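Local coordinates for transcriptional regulator, AraC family (Pseudomonas putida, PDB 3GRA), which probably regulates transcription by binding specific DNA sequences, this chain being its DJ-1/PfpI-like domain without the DNA-binding helix-turn-helix part, at residues Ile144-Leu156 against Ser160-Arg174. Sequence-based numbering, arbitrary orientation.
Sequences ITPASFTLDRDRL and SPNGAMELMLGLVRR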
loop_
_atom_site.group_PDB
_atom_site.type_symbol
_atom_site.label_atom_id
_atom_site.label_comp_id
_atom_site.label_asym_id
_atom_site.label_seq_id
_atom_site.Cartn_x
_atom_site.Cartn_y
_atom_site.Cartn_z
ATOM N N ILE A 144 19.344 -12.342 -13.295
ATOM C CA ILE A 144 18.121 -12.489 -12.538
ATOM C C ILE A 144 18.467 -13.248 -11.273
ATOM O O ILE A 144 18.903 -14.406 -11.330
ATOM C CB ILE A 144 17.059 -13.301 -13.315
ATOM C CG1 ILE A 144 16.860 -12.711 -14.715
ATOM C CG2 ILE A 144 15.746 -13.279 -12.559
ATOM C CD1 ILE A 144 16.388 -11.297 -14.711
ATOM N N THR A 145 18.286 -12.595 -10.130
ATOM C CA THR A 145 18.572 -13.223 -8.847
ATOM C C THR A 145 17.454 -14.194 -8.495
ATOM O O THR A 145 16.284 -13.871 -8.644
ATOM C CB THR A 145 18.625 -12.196 -7.718
ATOM O OG1 THR A 145 19.482 -11.112 -8.093
ATOM C CG2 THR A 145 19.142 -12.851 -6.428
ATOM N N PRO A 146 17.801 -15.402 -8.031
ATOM C CA PRO A 146 16.740 -16.348 -7.671
ATOM C C PRO A 146 16.226 -16.089 -6.248
ATOM O O PRO A 146 16.210 -16.992 -5.420
ATOM C CB PRO A 146 17.426 -17.710 -7.809
ATOM C CG PRO A 146 18.843 -17.411 -7.490
ATOM C CD PRO A 146 19.113 -16.071 -8.121
ATOM N N ALA A 147 15.807 -14.855 -5.977
ATOM C CA ALA A 147 15.300 -14.452 -4.653
ATOM C C ALA A 147 14.394 -13.217 -4.787
ATOM O O ALA A 147 14.510 -12.452 -5.745
ATOM C CB ALA A 147 16.476 -14.142 -3.704
ATOM N N SER A 148 13.529 -12.996 -3.803
ATOM C CA SER A 148 12.568 -11.896 -3.867
ATOM C C SER A 148 13.085 -10.442 -3.839
ATOM O O SER A 148 12.351 -9.528 -4.219
ATOM C CB SER A 148 11.506 -12.094 -2.781
ATOM O OG SER A 148 12.049 -11.857 -1.488
ATOM N N PHE A 149 14.306 -10.215 -3.365
ATOM C CA PHE A 149 14.877 -8.862 -3.356
ATOM C C PHE A 149 16.348 -8.931 -3.722
ATOM O O PHE A 149 16.939 -9.996 -3.688
ATOM C CB PHE A 149 14.707 -8.144 -2.011
ATOM C CG PHE A 149 15.401 -8.814 -0.860
ATOM C CD1 PHE A 149 16.460 -8.190 -0.197
ATOM C CD2 PHE A 149 14.969 -10.048 -0.410
ATOM C CE1 PHE A 149 17.073 -8.784 0.904
ATOM C CE2 PHE A 149 15.567 -10.661 0.693
ATOM C CZ PHE A 149 16.622 -10.028 1.354
ATOM N N THR A 150 16.923 -7.788 -4.085
ATOM C CA THR A 150 18.313 -7.713 -4.512
ATOM C C THR A 150 18.933 -6.364 -4.150
ATOM O O THR A 150 18.402 -5.311 -4.500
ATOM C CB THR A 150 18.429 -7.898 -6.057
ATOM O OG1 THR A 150 18.008 -9.220 -6.417
ATOM C CG2 THR A 150 19.893 -7.669 -6.526
ATOM N N LEU A 151 20.062 -6.419 -3.457
ATOM C CA LEU A 151 20.782 -5.232 -3.028
ATOM C C LEU A 151 22.152 -5.322 -3.661
ATOM O O LEU A 151 23.090 -5.850 -3.069
ATOM C CB LEU A 151 20.915 -5.223 -1.512
ATOM C CG LEU A 151 19.599 -5.379 -0.743
ATOM C CD1 LEU A 151 19.892 -5.962 0.624
ATOM C CD2 LEU A 151 18.871 -4.032 -0.658
ATOM N N ASP A 152 22.253 -4.828 -4.886
ATOM C CA ASP A 152 23.506 -4.869 -5.613
ATOM C C ASP A 152 24.010 -3.460 -5.865
ATOM O O ASP A 152 23.612 -2.814 -6.826
ATOM C CB ASP A 152 23.300 -5.615 -6.933
ATOM C CG ASP A 152 24.565 -5.713 -7.748
ATOM O OD1 ASP A 152 25.663 -5.574 -7.167
ATOM O OD2 ASP A 152 24.460 -5.945 -8.969
ATOM N N ARG A 153 24.865 -2.984 -4.968
ATOM C CA ARG A 153 25.447 -1.651 -5.078
ATOM C C ARG A 153 24.388 -0.561 -5.054
ATOM O O ARG A 153 23.710 -0.364 -4.041
ATOM C CB ARG A 153 26.285 -1.566 -6.357
ATOM C CG ARG A 153 27.554 -2.393 -6.255
ATOM C CD ARG A 153 28.209 -2.614 -7.596
ATOM N NE ARG A 153 27.501 -3.626 -8.375
ATOM C CZ ARG A 153 27.784 -3.913 -9.637
ATOM N NH1 ARG A 153 28.761 -3.264 -10.245
ATOM N NH2 ARG A 153 27.076 -4.827 -10.294
ATOM N N ASP A 154 24.246 0.142 -6.173
ATOM C CA ASP A 154 23.261 1.213 -6.276
ATOM C C ASP A 154 22.064 0.806 -7.160
ATOM O O ASP A 154 21.466 1.634 -7.847
ATOM C CB ASP A 154 23.934 2.488 -6.804
ATOM C CG ASP A 154 24.663 2.257 -8.092
ATOM O OD1 ASP A 154 24.746 1.085 -8.531
ATOM O OD2 ASP A 154 25.157 3.242 -8.678
ATOM N N ARG A 155 21.732 -0.482 -7.125
ATOM C CA ARG A 155 20.587 -1.010 -7.849
ATOM C C ARG A 155 19.819 -1.936 -6.899
ATOM O O ARG A 155 20.239 -3.061 -6.592
ATOM C CB ARG A 155 21.024 -1.743 -9.120
ATOM C CG ARG A 155 21.692 -0.825 -10.157
ATOM C CD ARG A 155 20.742 0.237 -10.746
ATOM N NE ARG A 155 21.475 1.187 -11.594
ATOM C CZ ARG A 155 22.106 2.276 -11.142
ATOM N NH1 ARG A 155 22.093 2.582 -9.854
ATOM N NH2 ARG A 155 22.786 3.047 -11.976
ATOM N N LEU A 156 18.703 -1.416 -6.408
ATOM C CA LEU A 156 17.842 -2.115 -5.476
ATOM C C LEU A 156 16.519 -2.556 -6.141
ATOM O O LEU A 156 15.813 -1.757 -6.769
ATOM C CB LEU A 156 17.554 -1.203 -4.278
ATOM C CG LEU A 156 18.715 -0.880 -3.326
ATOM C CD1 LEU A 156 19.784 -0.039 -4.038
ATOM C CD2 LEU A 156 18.169 -0.122 -2.124
ATOM N N SER A 160 8.387 -8.907 -4.925
ATOM C CA SER A 160 7.166 -9.137 -4.167
ATOM C C SER A 160 7.037 -8.149 -3.015
ATOM O O SER A 160 7.981 -7.438 -2.692
ATOM C CB SER A 160 7.199 -10.553 -3.592
ATOM O OG SER A 160 8.139 -10.617 -2.519
ATOM N N PRO A 161 5.859 -8.105 -2.373
ATOM C CA PRO A 161 5.677 -7.180 -1.248
ATOM C C PRO A 161 6.708 -7.471 -0.153
ATOM O O PRO A 161 7.347 -6.564 0.367
ATOM C CB PRO A 161 4.243 -7.469 -0.788
ATOM C CG PRO A 161 3.563 -7.896 -2.072
ATOM C CD PRO A 161 4.595 -8.796 -2.704
ATOM N N ASN A 162 6.865 -8.745 0.186
ATOM C CA ASN A 162 7.829 -9.124 1.214
ATOM C C ASN A 162 9.243 -8.772 0.769
ATOM O O ASN A 162 10.042 -8.313 1.567
ATOM C CB ASN A 162 7.743 -10.620 1.530
ATOM C CG ASN A 162 8.670 -11.021 2.667
ATOM O OD1 ASN A 162 9.544 -11.867 2.499
ATOM N ND2 ASN A 162 8.486 -10.400 3.831
ATOM N N GLY A 163 9.539 -8.985 -0.513
ATOM C CA GLY A 163 10.848 -8.648 -1.046
ATOM C C GLY A 163 11.101 -7.156 -0.891
ATOM O O GLY A 163 12.232 -6.726 -0.628
ATOM N N ALA A 164 10.039 -6.367 -1.049
ATOM C CA ALA A 164 10.122 -4.921 -0.922
ATOM C C ALA A 164 10.377 -4.521 0.535
ATOM O O ALA A 164 11.101 -3.561 0.798
ATOM C CB ALA A 164 8.836 -4.271 -1.425
HETATM N N MSE A 165 9.778 -5.241 1.480
HETATM C CA MSE A 165 10.006 -4.928 2.895
HETATM C C MSE A 165 11.482 -5.222 3.212
HETATM O O MSE A 165 12.149 -4.413 3.842
HETATM C CB MSE A 165 9.098 -5.762 3.813
HETATM C CG MSE A 165 9.282 -5.474 5.330
HETATM SE SE MSE A 165 8.297 -6.575 6.423
HETATM C CE MSE A 165 9.361 -8.009 6.434
ATOM N N GLU A 166 11.984 -6.366 2.752
ATOM C CA GLU A 166 13.378 -6.725 2.999
ATOM C C GLU A 166 14.311 -5.743 2.287
ATOM O O GLU A 166 15.357 -5.373 2.816
ATOM C CB GLU A 166 13.688 -8.141 2.507
ATOM C CG GLU A 166 13.025 -9.284 3.283
ATOM C CD GLU A 166 13.450 -9.356 4.743
ATOM O OE1 GLU A 166 14.581 -8.925 5.073
ATOM O OE2 GLU A 166 12.654 -9.860 5.563
ATOM N N LEU A 167 13.921 -5.318 1.086
ATOM C CA LEU A 167 14.736 -4.398 0.312
ATOM C C LEU A 167 14.981 -3.094 1.068
ATOM O O LEU A 167 16.118 -2.642 1.157
ATOM C CB LEU A 167 14.083 -4.111 -1.045
ATOM C CG LEU A 167 14.904 -3.274 -2.036
ATOM C CD1 LEU A 167 16.108 -4.071 -2.530
ATOM C CD2 LEU A 167 14.023 -2.876 -3.216
HETATM N N MSE A 168 13.925 -2.496 1.613
HETATM C CA MSE A 168 14.086 -1.250 2.350
HETATM C C MSE A 168 14.780 -1.480 3.696
HETATM O O MSE A 168 15.398 -0.571 4.238
HETATM C CB MSE A 168 12.738 -0.548 2.538
HETATM C CG MSE A 168 12.132 0.018 1.235
HETATM SE SE MSE A 168 13.108 1.306 0.411
HETATM C CE MSE A 168 14.029 0.356 -0.718
ATOM N N LEU A 169 14.684 -2.690 4.236
ATOM C CA LEU A 169 15.366 -3.008 5.488
ATOM C C LEU A 169 16.840 -3.096 5.132
ATOM O O LEU A 169 17.711 -2.703 5.913
ATOM C CB LEU A 169 14.877 -4.348 6.065
ATOM C CG LEU A 169 13.595 -4.216 6.897
ATOM C CD1 LEU A 169 12.960 -5.578 7.149
ATOM C CD2 LEU A 169 13.945 -3.507 8.211
ATOM N N GLY A 170 17.110 -3.603 3.933
ATOM C CA GLY A 170 18.480 -3.713 3.477
ATOM C C GLY A 170 19.059 -2.317 3.345
ATOM O O GLY A 170 20.225 -2.070 3.664
ATOM N N LEU A 171 18.224 -1.389 2.887
ATOM C CA LEU A 171 18.652 -0.014 2.720
ATOM C C LEU A 171 18.908 0.629 4.083
ATOM O O LEU A 171 19.911 1.314 4.266
ATOM C CB LEU A 171 17.591 0.790 1.954
ATOM C CG LEU A 171 17.874 2.288 1.743
ATOM C CD1 LEU A 171 19.229 2.445 1.060
ATOM C CD2 LEU A 171 16.773 2.937 0.878
ATOM N N VAL A 172 18.001 0.406 5.033
ATOM C CA VAL A 172 18.148 0.973 6.371
ATOM C C VAL A 172 19.413 0.440 7.051
ATOM O O VAL A 172 20.155 1.181 7.692
ATOM C CB VAL A 172 16.919 0.641 7.242
ATOM C CG1 VAL A 172 17.099 1.202 8.651
ATOM C CG2 VAL A 172 15.661 1.219 6.594
ATOM N N ARG A 173 19.650 -0.853 6.889
ATOM C CA ARG A 173 20.808 -1.529 7.463
ATOM C C ARG A 173 22.118 -0.933 6.922
ATOM O O ARG A 173 23.057 -0.674 7.675
ATOM C CB ARG A 173 20.701 -3.016 7.109
ATOM C CG ARG A 173 21.633 -3.964 7.816
ATOM C CD ARG A 173 21.209 -5.406 7.516
ATOM N NE ARG A 173 19.899 -5.729 8.087
ATOM C CZ ARG A 173 18.919 -6.356 7.433
ATOM N NH1 ARG A 173 19.083 -6.729 6.168
ATOM N NH2 ARG A 173 17.777 -6.630 8.049
ATOM N N ARG A 174 22.161 -0.706 5.613
ATOM C CA ARG A 174 23.333 -0.163 4.930
ATOM C C ARG A 174 23.629 1.310 5.226
ATOM O O ARG A 174 24.751 1.781 5.012
ATOM C CB ARG A 174 23.156 -0.348 3.420
ATOM C CG ARG A 174 24.103 0.451 2.536
ATOM C CD ARG A 174 25.488 -0.163 2.468
ATOM N NE ARG A 174 26.401 0.645 1.661
ATOM C CZ ARG A 174 26.323 0.792 0.342
ATOM N NH1 ARG A 174 25.370 0.183 -0.351
ATOM N NH2 ARG A 174 27.210 1.547 -0.293
HETATM O O HOH W 1 10.089 -12.775 0.021
#
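Phe149 swings its ring over Glu166 CB because CG sits between the backbone N and the carbonyl carbon (chi1 62°), while Glu166 has CG anti to its own carbonyl carbon, which brings CG near CE2 and CZ of the ring. Glu166 CB lies 3.5 Å from the centroid of the Phe149 ring and 6° off its normal, a CH-pi contact centred on one face. At the base of the ring, Phe149 CB rests 3.2 Å from Gly163 O, an oxygen already accepting from Leu167 N within the helix. A serine in place of Phe149 would probably leave Glu166 CB and CG without their aromatic cover and open a gap over that part of the helix. Farther along the helix, Leu167 brings its CD1 branch to the strand, against Thr150 O and 3.3 Å from Leu151 CD2, which is tighter than usual for two carbons, and 3.7 Å from Leu156 CB. Leu151 reaches past it in the opposite direction and lays CD1 over the bare backbone of Gly170, 3.9 Å from its CA. Near the start of the helix the backbones run closest, Ser148 CA 4.6 Å from Gly163 CA, and Ser148 OG comes to 3.5 Å from Gly163 CA. Ser160, the N-cap, accepts from Gly163 N through OG, and a water joins Ser148 OG to Asn162 OD1. No direct hydrogen bond links the two segments, which meet chiefly through apolar groups. The segment axes of strand 149-152 and helix 161-174 run at 26°, 7.7 Å apart. In this alpha/beta DJ-1/PfpI-like domain, strand 149-152 is an edge of the central mixed sheet, joined by a type II' turn to strand 155-158; helix 161-176 follows closely and packs against one side of this hairpin, Leu167 also touching Leu107 of strand 103-107, with helices 18-34 and 178-188 alongside.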